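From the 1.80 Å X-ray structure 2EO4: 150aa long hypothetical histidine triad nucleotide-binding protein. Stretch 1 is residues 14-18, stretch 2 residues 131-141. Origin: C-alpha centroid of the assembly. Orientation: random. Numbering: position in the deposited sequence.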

# COMPACT_ATOMS: atom_id res chain seq x y z
N TYR A 14 19.37 9.32 1.94
CA TYR A 14 19.75 9.17 0.54
C TYR A 14 18.54 9.18 -0.39
O TYR A 14 17.79 8.21 -0.45
CB TYR A 14 20.54 7.87 0.32
CG TYR A 14 21.94 7.92 0.88
CD1 TYR A 14 22.17 7.85 2.26
CD2 TYR A 14 23.04 8.05 0.04
CE1 TYR A 14 23.46 7.92 2.78
CE2 TYR A 14 24.34 8.12 0.55
CZ TYR A 14 24.54 8.05 1.92
OH TYR A 14 25.82 8.13 2.43
N PHE A 15 18.36 10.29 -1.11
CA PHE A 15 17.24 10.42 -2.04
C PHE A 15 17.46 9.65 -3.33
O PHE A 15 18.55 9.68 -3.90
CB PHE A 15 17.02 11.89 -2.42
CG PHE A 15 16.49 12.75 -1.32
CD1 PHE A 15 17.29 13.08 -0.22
CD2 PHE A 15 15.20 13.25 -1.37
CE1 PHE A 15 16.80 13.89 0.79
CE2 PHE A 15 14.70 14.07 -0.36
CZ PHE A 15 15.50 14.39 0.73
N VAL A 16 16.43 8.96 -3.80
CA VAL A 16 16.51 8.24 -5.07
C VAL A 16 15.49 8.85 -6.02
O VAL A 16 15.49 8.57 -7.22
CB VAL A 16 16.24 6.71 -4.92
CG1 VAL A 16 17.32 6.08 -4.04
CG2 VAL A 16 14.86 6.47 -4.34
N TYR A 17 14.62 9.70 -5.48
CA TYR A 17 13.61 10.40 -6.26
C TYR A 17 13.15 11.64 -5.52
O TYR A 17 13.01 11.64 -4.30
CB TYR A 17 12.38 9.53 -6.53
CG TYR A 17 11.28 10.28 -7.27
CD1 TYR A 17 11.30 10.37 -8.66
CD2 TYR A 17 10.27 10.94 -6.58
CE1 TYR A 17 10.33 11.11 -9.35
CE2 TYR A 17 9.29 11.69 -7.25
CZ TYR A 17 9.34 11.76 -8.64
OH TYR A 17 8.39 12.49 -9.32
N GLU A 18 12.91 12.71 -6.26
CA GLU A 18 12.43 13.93 -5.64
C GLU A 18 11.84 14.90 -6.66
O GLU A 18 12.37 15.05 -7.76
CB GLU A 18 13.55 14.63 -4.86
CG GLU A 18 13.12 15.94 -4.19
CD GLU A 18 14.22 16.57 -3.33
OE1 GLU A 18 15.41 16.30 -3.58
OE2 GLU A 18 13.88 17.35 -2.42
N ILE A 131 22.42 3.47 -8.61
CA ILE A 131 21.80 2.55 -9.57
C ILE A 131 20.29 2.77 -9.68
O ILE A 131 19.73 2.66 -10.77
CB ILE A 131 22.06 1.07 -9.21
CG1 ILE A 131 21.51 0.76 -7.82
CG2 ILE A 131 23.55 0.79 -9.27
CD1 ILE A 131 21.59 -0.70 -7.47
N ILE A 132 19.63 3.06 -8.56
CA ILE A 132 18.19 3.30 -8.61
C ILE A 132 17.89 4.58 -9.39
O ILE A 132 16.97 4.62 -10.20
CB ILE A 132 17.58 3.39 -7.19
CG1 ILE A 132 17.69 2.03 -6.50
CG2 ILE A 132 16.12 3.82 -7.27
CD1 ILE A 132 17.30 2.03 -5.01
N ARG A 133 18.68 5.62 -9.15
CA ARG A 133 18.47 6.88 -9.87
C ARG A 133 18.63 6.63 -11.37
O ARG A 133 17.83 7.09 -12.17
CB ARG A 133 19.48 7.94 -9.41
CG ARG A 133 19.09 8.65 -8.12
CD ARG A 133 20.16 9.64 -7.69
NE ARG A 133 19.70 10.54 -6.64
CZ ARG A 133 20.44 11.50 -6.10
NH1 ARG A 133 21.69 11.69 -6.52
NH2 ARG A 133 19.94 12.30 -5.16
N GLU A 134 19.66 5.88 -11.73
CA GLU A 134 19.92 5.55 -13.13
C GLU A 134 18.74 4.82 -13.77
O GLU A 134 18.39 5.09 -14.92
CB GLU A 134 21.19 4.70 -13.24
CG GLU A 134 21.51 4.20 -14.65
CD GLU A 134 22.88 3.55 -14.76
OE1 GLU A 134 23.25 2.80 -13.84
OE2 GLU A 134 23.57 3.79 -15.77
N SER A 135 18.12 3.91 -13.03
CA SER A 135 16.97 3.16 -13.56
C SER A 135 15.75 4.06 -13.72
O SER A 135 15.00 3.94 -14.69
CB SER A 135 16.62 1.98 -12.64
OG SER A 135 17.55 0.93 -12.77
N ILE A 136 15.54 4.95 -12.75
CA ILE A 136 14.40 5.85 -12.82
C ILE A 136 14.56 6.83 -13.99
O ILE A 136 13.60 7.10 -14.70
CB ILE A 136 14.23 6.62 -11.48
CG1 ILE A 136 13.82 5.63 -10.38
CG2 ILE A 136 13.20 7.73 -11.64
CD1 ILE A 136 13.59 6.26 -9.00
N GLU A 137 15.77 7.34 -14.19
CA GLU A 137 16.00 8.27 -15.29
C GLU A 137 15.62 7.62 -16.61
O GLU A 137 14.98 8.25 -17.45
CB GLU A 137 17.47 8.70 -15.32
CG GLU A 137 17.91 9.38 -14.04
CD GLU A 137 19.40 9.61 -13.96
OE1 GLU A 137 20.16 8.75 -14.46
OE2 GLU A 137 19.80 10.64 -13.39
N ASN A 138 16.00 6.36 -16.77
CA ASN A 138 15.67 5.64 -18.00
C ASN A 138 14.16 5.48 -18.17
O ASN A 138 13.63 5.59 -19.27
CB ASN A 138 16.33 4.26 -18.00
CG ASN A 138 16.00 3.45 -19.24
OD1 ASN A 138 16.28 3.87 -20.36
ND2 ASN A 138 15.39 2.29 -19.04
N LEU A 139 13.46 5.24 -17.06
CA LEU A 139 12.01 5.10 -17.14
C LEU A 139 11.37 6.40 -17.60
O LEU A 139 10.35 6.39 -18.28
CB LEU A 139 11.45 4.67 -15.78
CG LEU A 139 11.70 3.21 -15.44
CD1 LEU A 139 11.42 2.96 -13.95
CD2 LEU A 139 10.82 2.32 -16.30
N LYS A 140 11.96 7.53 -17.22
CA LYS A 140 11.41 8.82 -17.62
C LYS A 140 11.68 9.07 -19.10
O LYS A 140 10.95 9.82 -19.76
CB LYS A 140 12.04 9.94 -16.79
CG LYS A 140 11.59 9.96 -15.34
CD LYS A 140 12.27 11.08 -14.58
CE LYS A 140 11.57 11.35 -13.26
NZ LYS A 140 10.15 11.76 -13.49
N ARG A 141 12.72 8.43 -19.63
CA ARG A 141 13.08 8.61 -21.03
C ARG A 141 12.29 7.72 -21.98
O ARG A 141 12.08 8.07 -23.14
CB ARG A 141 14.58 8.34 -21.23
CG ARG A 141 15.06 8.66 -22.63
CD ARG A 141 16.44 8.09 -22.93
NE ARG A 141 17.51 8.76 -22.20
CZ ARG A 141 18.20 8.21 -21.21
NH1 ARG A 141 17.94 6.97 -20.82
NH2 ARG A 141 19.19 8.88 -20.64

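Residues 14-18 pack against one side of a helix that runs through the whole of 131-141, and only the middle three residues of the short stretch touch it. Tyr14 directs its CA-to-CB bond sideways and makes no contact.

Phe15 meets the helix mainly through its backbone. Its carbonyl O lies 3.1 Å from NE of Arg133 and 3.2 Å from NH2 of the same residue, distances at which a partial negative charge and a guanidinium attract each other, although the geometry does not settle whether a hydrogen bond forms. Arginine suits this place because its long chain, extended through chi2 and chi3 (both t), starts sideways on an exposed part of the helix yet brings its end to the Phe15 carbonyl. The aromatic ring of Phe15 leads away from the helix, leaving CB to approach Arg133 NH2 at 4.0 Å.

Val16, where the chain turns a corner, is the residue most covered by the helix and the one whose CA comes nearest to it, 5.4 Å from CA of Arg133. Its compact, branched side chain fits such a close approach: Val16 CB rests 3.7 Å from CG2 of Ile132, an apolar contact between two buried residues. On the helix side, its carbonyl O has carbon neighbours, with CD1 of Ile136 at 3.5 Å and CG of Arg133 at 3.7 Å.

Tyr17 begins sideways, but its end comes nearer to the helix. Its CB lies 4.3 Å from CD1 of Ile136, while CE1 reaches to 4.1 Å from CE of Lys140, one helical turn further on. Ile136 CG2 and Lys140 CE both lie at the ring edge, near its plane, so neither covers a face of the ring. Tyrosine suits this partly exposed position: its long ring reaches from Ile136 to Lys140, while its OH is hydrogen-bonded elsewhere in the structure. Glu18 lies beyond the contact, its carboxylate hydrogen-bonded elsewhere in the structure.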